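Local coordinates for protein luciferase-like enzymeAMP-CoA-ligase (Zophobas atratus, PDB 4W8O) that probably activates carboxylic acids with ATP as acyl-adenylates and transfers them to coenzyme A, as a luciferase-like member of the ANL superfamily, at residues 18-21 with 22-25; 253-256 with 257-261; 86-89 with 90-94. All coordinates share one frame; numbering follows the deposited sequence.

Three short helical contacts illustrate how an AMP-binding domain packs and caps its helices. Along the chain the order is interaction 1 at the start of helix 20-30, interaction 3 at the end of helix 85-92, then interaction 2 within helix 252-262. Interactions 1 and 3 are neighbours, their centres about 9 Å apart: Phe20 packs on Ser91, and the Phe25 and Tyr92 rings meet edge-to-face, so the first turns of one helix pack on the last turn of another, some sixty residues on, in one buried region. Interaction 2 lies about 33 Å and 32 Å from their centres and touches neither; its helix serves the nine-stranded sheet, whereas helix 85-92 belongs to the eight-stranded one.

Interaction 1 (18-21 with 22-25); sequences ISFG and EFLF
Ile18 CD1 lies 3.8 Å from Phe23 CB and opens the contact, while Ile18 CB faces Glu22 OE1. Ser19 is the N-cap, and with Glu22 it makes a capping box, in which each residue binds the other's backbone NH. Its OG, set between backbone N and carbonyl carbon (chi1 68°), accepts from Glu22 N at 3.0 Å. In return Ser19 N gives an almost perfectly straight bond (179°) to the anti lone pair of Glu22 OE1, 2.9 Å away. The carboxylate's other oxygen, OE2, forms a salt bridge with Lys173; with the helix start beside it, this would probably steady the negative charge. CG of Phe20 is anti to the backbone N (chi1 -180°), which leads the ring to where Leu24 CD1 sits over one face, 3.9 Å from the centroid, as a CH-pi contact. Gly21 contributes its carbonyl: Phe25 N bonds to Gly21 O at 3.0 Å, continuing the helical pattern begun by Phe23 N to Ser19 O. Around this first turn, helix 199-211 packs on Ile18, Phe20 and Phe23, helix 228-239 receives Phe23 and Leu24, and Ile88 of helix 85-92 touches Leu24.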
loop_
_atom_site.group_PDB
_atom_site.type_symbol
_atom_site.label_atom_id
_atom_site.label_comp_id
_atom_site.label_asym_id
_atom_site.label_seq_id
_atom_site.Cartn_x
_atom_site.Cartn_y
_atom_site.Cartn_z
ATOM N N ILE A 18 -19.070 0.702 2.802
ATOM C CA ILE A 18 -19.029 1.301 1.470
ATOM C C ILE A 18 -17.976 0.661 0.584
ATOM O O ILE A 18 -17.118 -0.076 1.054
ATOM C CB ILE A 18 -18.762 2.812 1.551
ATOM C CG1 ILE A 18 -17.470 3.087 2.311
ATOM C CG2 ILE A 18 -19.940 3.520 2.215
ATOM C CD1 ILE A 18 -16.998 4.506 2.135
ATOM N N SER A 19 -18.063 0.947 -0.708
ATOM C CA SER A 19 -17.080 0.470 -1.650
ATOM C C SER A 19 -15.847 1.362 -1.564
ATOM O O SER A 19 -15.908 2.473 -1.062
ATOM C CB SER A 19 -17.648 0.472 -3.064
ATOM O OG SER A 19 -17.852 1.800 -3.522
ATOM N N PHE A 20 -14.732 0.854 -2.070
ATOM C CA PHE A 20 -13.475 1.596 -2.140
ATOM C C PHE A 20 -13.649 2.823 -3.040
ATOM O O PHE A 20 -13.120 3.878 -2.737
ATOM C CB PHE A 20 -12.349 0.671 -2.655
ATOM C CG PHE A 20 -10.999 1.330 -2.763
ATOM C CD1 PHE A 20 -10.477 2.072 -1.713
ATOM C CD2 PHE A 20 -10.233 1.178 -3.911
ATOM C CE1 PHE A 20 -9.233 2.670 -1.815
ATOM C CE2 PHE A 20 -8.986 1.767 -4.018
ATOM C CZ PHE A 20 -8.480 2.513 -2.968
ATOM N N GLY A 21 -14.409 2.680 -4.126
ATOM C CA GLY A 21 -14.737 3.806 -5.005
ATOM C C GLY A 21 -15.530 4.916 -4.329
ATOM O O GLY A 21 -15.204 6.093 -4.472
ATOM N N GLU A 22 -16.576 4.539 -3.604
ATOM C CA GLU A 22 -17.373 5.496 -2.825
ATOM C C GLU A 22 -16.512 6.212 -1.778
ATOM O O GLU A 22 -16.652 7.421 -1.554
ATOM C CB GLU A 22 -18.549 4.788 -2.138
ATOM C CG GLU A 22 -19.637 4.332 -3.104
ATOM C CD GLU A 22 -20.681 3.419 -2.461
ATOM O OE1 GLU A 22 -20.317 2.541 -1.644
ATOM O OE2 GLU A 22 -21.886 3.578 -2.774
ATOM N N PHE A 23 -15.624 5.455 -1.137
ATOM C CA PHE A 23 -14.659 6.031 -0.209
ATOM C C PHE A 23 -13.856 7.147 -0.875
ATOM O O PHE A 23 -13.877 8.284 -0.425
ATOM C CB PHE A 23 -13.718 4.947 0.314
ATOM C CG PHE A 23 -12.558 5.480 1.103
ATOM C CD1 PHE A 23 -12.727 5.896 2.419
ATOM C CD2 PHE A 23 -11.287 5.542 0.538
ATOM C CE1 PHE A 23 -11.660 6.385 3.149
ATOM C CE2 PHE A 23 -10.214 6.023 1.271
ATOM C CZ PHE A 23 -10.405 6.451 2.575
ATOM N N LEU A 24 -13.168 6.818 -1.959
ATOM C CA LEU A 24 -12.296 7.781 -2.626
ATOM C C LEU A 24 -13.066 9.024 -3.083
ATOM O O LEU A 24 -12.583 10.150 -2.947
ATOM C CB LEU A 24 -11.602 7.129 -3.820
ATOM C CG LEU A 24 -10.621 5.996 -3.507
ATOM C CD1 LEU A 24 -10.272 5.239 -4.775
ATOM C CD2 LEU A 24 -9.357 6.516 -2.838
ATOM N N PHE A 25 -14.262 8.794 -3.625
ATOM C CA PHE A 25 -15.160 9.856 -4.108
ATOM C C PHE A 25 -15.550 10.801 -2.970
ATOM O O PHE A 25 -15.403 12.023 -3.081
ATOM C CB PHE A 25 -16.416 9.219 -4.717
ATOM C CG PHE A 25 -17.236 10.150 -5.569
ATOM C CD1 PHE A 25 -16.985 10.269 -6.930
ATOM C CD2 PHE A 25 -18.286 10.871 -5.020
ATOM C CE1 PHE A 25 -17.747 11.118 -7.724
ATOM C CE2 PHE A 25 -19.059 11.708 -5.809
ATOM C CZ PHE A 25 -18.792 11.833 -7.163
#

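Interaction 2 (253-256 with 257-261); sequences EKTL and QMIEK
The amide of Gln257 and the carboxylate of Glu253 are the flat groups here, one helical turn apart, with planes 53° from each other. One side of the amide lies against the backbone of the preceding turn: Glu253 O is 3.6 Å from Gln257 CD, and the CA of Lys254 sits over the same side. Near the nitrogen end, Glu253 CG approaches to 3.4 Å from Gln257 NE2, coming from above the amide plane. A bend at chi2 (88°) turns the carboxylate of Glu253 away from that nitrogen, yet both polar groups use the same outside partner, since Glu253 OE1 and Gln257 NE2 each hydrogen-bond to Tyr286 OH. OE1 also makes a salt bridge with Arg285.

In the backbone, Gln257 N bonds to Glu253 O at 3.0 Å, and Glu260 N repeats the step to Leu256 O at 3.1 Å. Elsewhere round the helix the character changes. Leu256 and Ile259 extend in a similar direction, flank to flank, with Leu256 CD2 4.2 Å from Ile259 CD1, and they meet Val280 and Leu264 respectively.

Helix 252-262 is therefore amphipathic. Its polar strip binds the 285-287 segment, where Glu260 OE1 also accepts from Asp287 N, and the shared hydroxyl and nearby guanidinium would be expected to stabilise the Glu253 carboxylate as an anion.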
loop_
_atom_site.group_PDB
_atom_site.type_symbol
_atom_site.label_atom_id
_atom_site.label_comp_id
_atom_site.label_asym_id
_atom_site.label_seq_id
_atom_site.Cartn_x
_atom_site.Cartn_y
_atom_site.Cartn_z
ATOM N N GLU A 253 20.323 13.562 -0.657
ATOM C CA GLU A 253 20.286 15.013 -0.763
ATOM C C GLU A 253 18.915 15.518 -1.211
ATOM O O GLU A 253 18.334 16.413 -0.592
ATOM C CB GLU A 253 21.337 15.469 -1.769
ATOM C CG GLU A 253 21.692 16.935 -1.659
ATOM C CD GLU A 253 22.809 17.195 -0.670
ATOM O OE1 GLU A 253 22.787 18.264 -0.026
ATOM O OE2 GLU A 253 23.716 16.341 -0.542
ATOM N N LYS A 254 18.408 14.938 -2.296
ATOM C CA LYS A 254 17.134 15.374 -2.862
ATOM C C LYS A 254 15.983 15.114 -1.892
ATOM O O LYS A 254 15.037 15.887 -1.846
ATOM C CB LYS A 254 16.872 14.708 -4.219
ATOM C CG LYS A 254 17.986 14.956 -5.229
ATOM C CD LYS A 254 17.477 15.287 -6.626
ATOM C CE LYS A 254 18.570 15.948 -7.460
ATOM N NZ LYS A 254 18.033 16.593 -8.692
ATOM N N THR A 255 16.076 14.043 -1.111
ATOM C CA THR A 255 15.047 13.738 -0.127
ATOM C C THR A 255 15.022 14.812 0.965
ATOM O O THR A 255 13.955 15.277 1.350
ATOM C CB THR A 255 15.248 12.347 0.506
ATOM O OG1 THR A 255 15.185 11.336 -0.505
ATOM C CG2 THR A 255 14.177 12.066 1.546
ATOM N N LEU A 256 16.195 15.221 1.449
ATOM C CA LEU A 256 16.257 16.291 2.448
ATOM C C LEU A 256 15.741 17.610 1.878
ATOM O O LEU A 256 15.028 18.346 2.558
ATOM C CB LEU A 256 17.673 16.453 3.005
ATOM C CG LEU A 256 18.251 15.251 3.764
ATOM C CD1 LEU A 256 19.558 15.641 4.442
ATOM C CD2 LEU A 256 17.273 14.700 4.790
ATOM N N GLN A 257 16.083 17.896 0.624
ATOM C CA GLN A 257 15.550 19.076 -0.066
ATOM C C GLN A 257 14.020 19.053 -0.139
ATOM O O GLN A 257 13.368 20.081 0.084
ATOM C CB GLN A 257 16.126 19.187 -1.477
ATOM C CG GLN A 257 17.588 19.602 -1.515
ATOM C CD GLN A 257 18.266 19.272 -2.836
ATOM O OE1 GLN A 257 17.613 18.996 -3.844
ATOM N NE2 GLN A 257 19.587 19.304 -2.834
ATOM N N MET A 258 13.450 17.893 -0.457
ATOM C CA MET A 258 11.989 17.767 -0.548
ATOM C C MET A 258 11.321 17.968 0.811
ATOM O O MET A 258 10.280 18.613 0.892
ATOM C CB MET A 258 11.575 16.418 -1.157
ATOM C CG MET A 258 11.769 16.326 -2.661
ATOM S SD MET A 258 11.248 14.735 -3.353
ATOM C CE MET A 258 12.189 14.726 -4.885
ATOM N N ILE A 259 11.923 17.432 1.871
ATOM C CA ILE A 259 11.418 17.648 3.238
ATOM C C ILE A 259 11.362 19.137 3.564
ATOM O O ILE A 259 10.378 19.623 4.134
ATOM C CB ILE A 259 12.264 16.914 4.301
ATOM C CG1 ILE A 259 12.052 15.402 4.180
ATOM C CG2 ILE A 259 11.891 17.376 5.706
ATOM C CD1 ILE A 259 13.077 14.574 4.917
ATOM N N GLU A 260 12.418 19.853 3.199
ATOM C CA GLU A 260 12.445 21.299 3.344
ATOM C C GLU A 260 11.424 21.985 2.434
ATOM O O GLU A 260 10.642 22.822 2.894
ATOM C CB GLU A 260 13.833 21.818 3.006
ATOM C CG GLU A 260 14.023 23.296 3.268
ATOM C CD GLU A 260 15.467 23.701 3.112
ATOM O OE1 GLU A 260 16.121 23.933 4.142
ATOM O OE2 GLU A 260 15.950 23.750 1.966
ATOM N N LYS A 261 11.445 21.628 1.149
ATOM C CA LYS A 261 10.648 22.324 0.133
ATOM C C LYS A 261 9.140 22.183 0.321
ATOM O O LYS A 261 8.405 23.146 0.121
ATOM C CB LYS A 261 11.026 21.853 -1.277
ATOM C CG LYS A 261 10.324 22.625 -2.389
ATOM C CD LYS A 261 10.863 22.273 -3.767
ATOM C CE LYS A 261 10.239 23.144 -4.845
ATOM N NZ LYS A 261 10.638 24.583 -4.737
#

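Interaction 3 (86-89 with 90-94); sequences PLIA and SSYLG
The Ile88 side chain runs alongside the Tyr92 ring, on the helix of a beta-alpha-beta crossover that links strand 72-76 to its parallel neighbour 96-99. Their contact is close: Ile88 CG2 comes within 3.4 Å of Tyr92 CZ, over the same face as the Ile88 carbonyl oxygen and at the hydroxyl end. With CG2 anti to the backbone N, that methyl leans along the helix toward the outer end of the phenol. Nearer the root of the same ring, Ile88 O stands 3.4 Å above the Tyr92 ring face, offset toward the rim, while also accepting from Tyr92 N at 3.0 Å. The main chain and a side-chain branch of one residue thus both meet the tyrosine, whose hydroxyl is hydrogen-bonded to Ser55 OG of helix 48-64.

Another part of the helix surface turns to the sheet. Leu87 rests on Phe75, Val97 and Asn99, and Ser90 reaches both Val73 and Val97, while Ala89 packs instead on Val58 of helix 48-64. The buried hydroxyl of Ser90 is paid for within its own helix, chi1 of -67° setting OG beside the backbone N.

The helix ends in a Schellman motif. Gly94 takes positive phi (75°) and Gly94 N returns to Ser91 O at 3.0 Å, whereas the bond from Leu93 N to Ala89 O is long and weak. At the opposite end, Pro86 O is gripped twice by one residue: Ser90 OG donates to it at 2.8 Å, and Ser90 N approaches from above the carbonyl plane at 2.9 Å.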
loop_
_atom_site.group_PDB
_atom_site.type_symbol
_atom_site.label_atom_id
_atom_site.label_comp_id
_atom_site.label_asym_id
_atom_site.label_seq_id
_atom_site.Cartn_x
_atom_site.Cartn_y
_atom_site.Cartn_z
ATOM N N PRO A 86 -6.843 6.681 -13.372
ATOM C CA PRO A 86 -7.702 5.622 -13.901
ATOM C C PRO A 86 -7.957 4.464 -12.921
ATOM O O PRO A 86 -8.928 3.721 -13.087
ATOM C CB PRO A 86 -6.960 5.146 -15.159
ATOM C CG PRO A 86 -5.547 5.578 -14.987
ATOM C CD PRO A 86 -5.511 6.707 -14.009
ATOM N N LEU A 87 -7.097 4.317 -11.917
ATOM C CA LEU A 87 -7.331 3.374 -10.826
ATOM C C LEU A 87 -8.519 3.829 -9.975
ATOM O O LEU A 87 -9.430 3.038 -9.677
ATOM C CB LEU A 87 -6.067 3.238 -9.969
ATOM C CG LEU A 87 -6.133 2.191 -8.858
ATOM C CD1 LEU A 87 -4.795 1.478 -8.714
ATOM C CD2 LEU A 87 -6.548 2.789 -7.526
ATOM N N ILE A 88 -8.499 5.106 -9.595
ATOM C CA ILE A 88 -9.593 5.737 -8.848
ATOM C C ILE A 88 -10.883 5.641 -9.647
ATOM O O ILE A 88 -11.932 5.291 -9.107
ATOM C CB ILE A 88 -9.274 7.227 -8.562
ATOM C CG1 ILE A 88 -8.137 7.348 -7.541
ATOM C CG2 ILE A 88 -10.504 7.972 -8.061
ATOM C CD1 ILE A 88 -7.396 8.666 -7.609
ATOM N N ALA A 89 -10.788 5.964 -10.940
ATOM C CA ALA A 89 -11.923 5.914 -11.856
ATOM C C ALA A 89 -12.520 4.506 -11.930
ATOM O O ALA A 89 -13.744 4.326 -11.825
ATOM C CB ALA A 89 -11.483 6.381 -13.241
ATOM N N SER A 90 -11.651 3.513 -12.099
ATOM C CA SER A 90 -12.068 2.114 -12.155
ATOM C C SER A 90 -12.750 1.686 -10.855
ATOM O O SER A 90 -13.752 0.962 -10.871
ATOM C CB SER A 90 -10.861 1.215 -12.433
ATOM O OG SER A 90 -10.359 1.432 -13.738
ATOM N N SER A 91 -12.204 2.142 -9.729
ATOM C CA SER A 91 -12.805 1.885 -8.426
ATOM C C SER A 91 -14.198 2.498 -8.283
ATOM O O SER A 91 -15.046 1.912 -7.627
ATOM C CB SER A 91 -11.888 2.374 -7.306
ATOM O OG SER A 91 -10.708 1.591 -7.277
ATOM N N TYR A 92 -14.438 3.659 -8.896
ATOM C CA TYR A 92 -15.786 4.263 -8.901
ATOM C C TYR A 92 -16.816 3.311 -9.502
ATOM O O TYR A 92 -17.973 3.292 -9.083
ATOM C CB TYR A 92 -15.847 5.572 -9.703
ATOM C CG TYR A 92 -15.073 6.759 -9.164
ATOM C CD1 TYR A 92 -14.688 6.841 -7.825
ATOM C CD2 TYR A 92 -14.780 7.843 -9.997
ATOM C CE1 TYR A 92 -14.000 7.945 -7.344
ATOM C CE2 TYR A 92 -14.093 8.952 -9.526
ATOM C CZ TYR A 92 -13.700 9.000 -8.202
ATOM O OH TYR A 92 -13.018 10.094 -7.721
ATOM N N LEU A 93 -16.390 2.529 -10.488
ATOM C CA LEU A 93 -17.268 1.567 -11.156
ATOM C C LEU A 93 -17.317 0.211 -10.462
ATOM O O LEU A 93 -18.014 -0.698 -10.921
ATOM C CB LEU A 93 -16.827 1.390 -12.606
ATOM C CG LEU A 93 -16.763 2.686 -13.409
ATOM C CD1 LEU A 93 -16.308 2.393 -14.826
ATOM C CD2 LEU A 93 -18.114 3.398 -13.414
ATOM N N GLY A 94 -16.594 0.074 -9.351
ATOM C CA GLY A 94 -16.544 -1.176 -8.612
ATOM C C GLY A 94 -15.681 -2.251 -9.263
ATOM O O GLY A 94 -15.715 -3.407 -8.838
#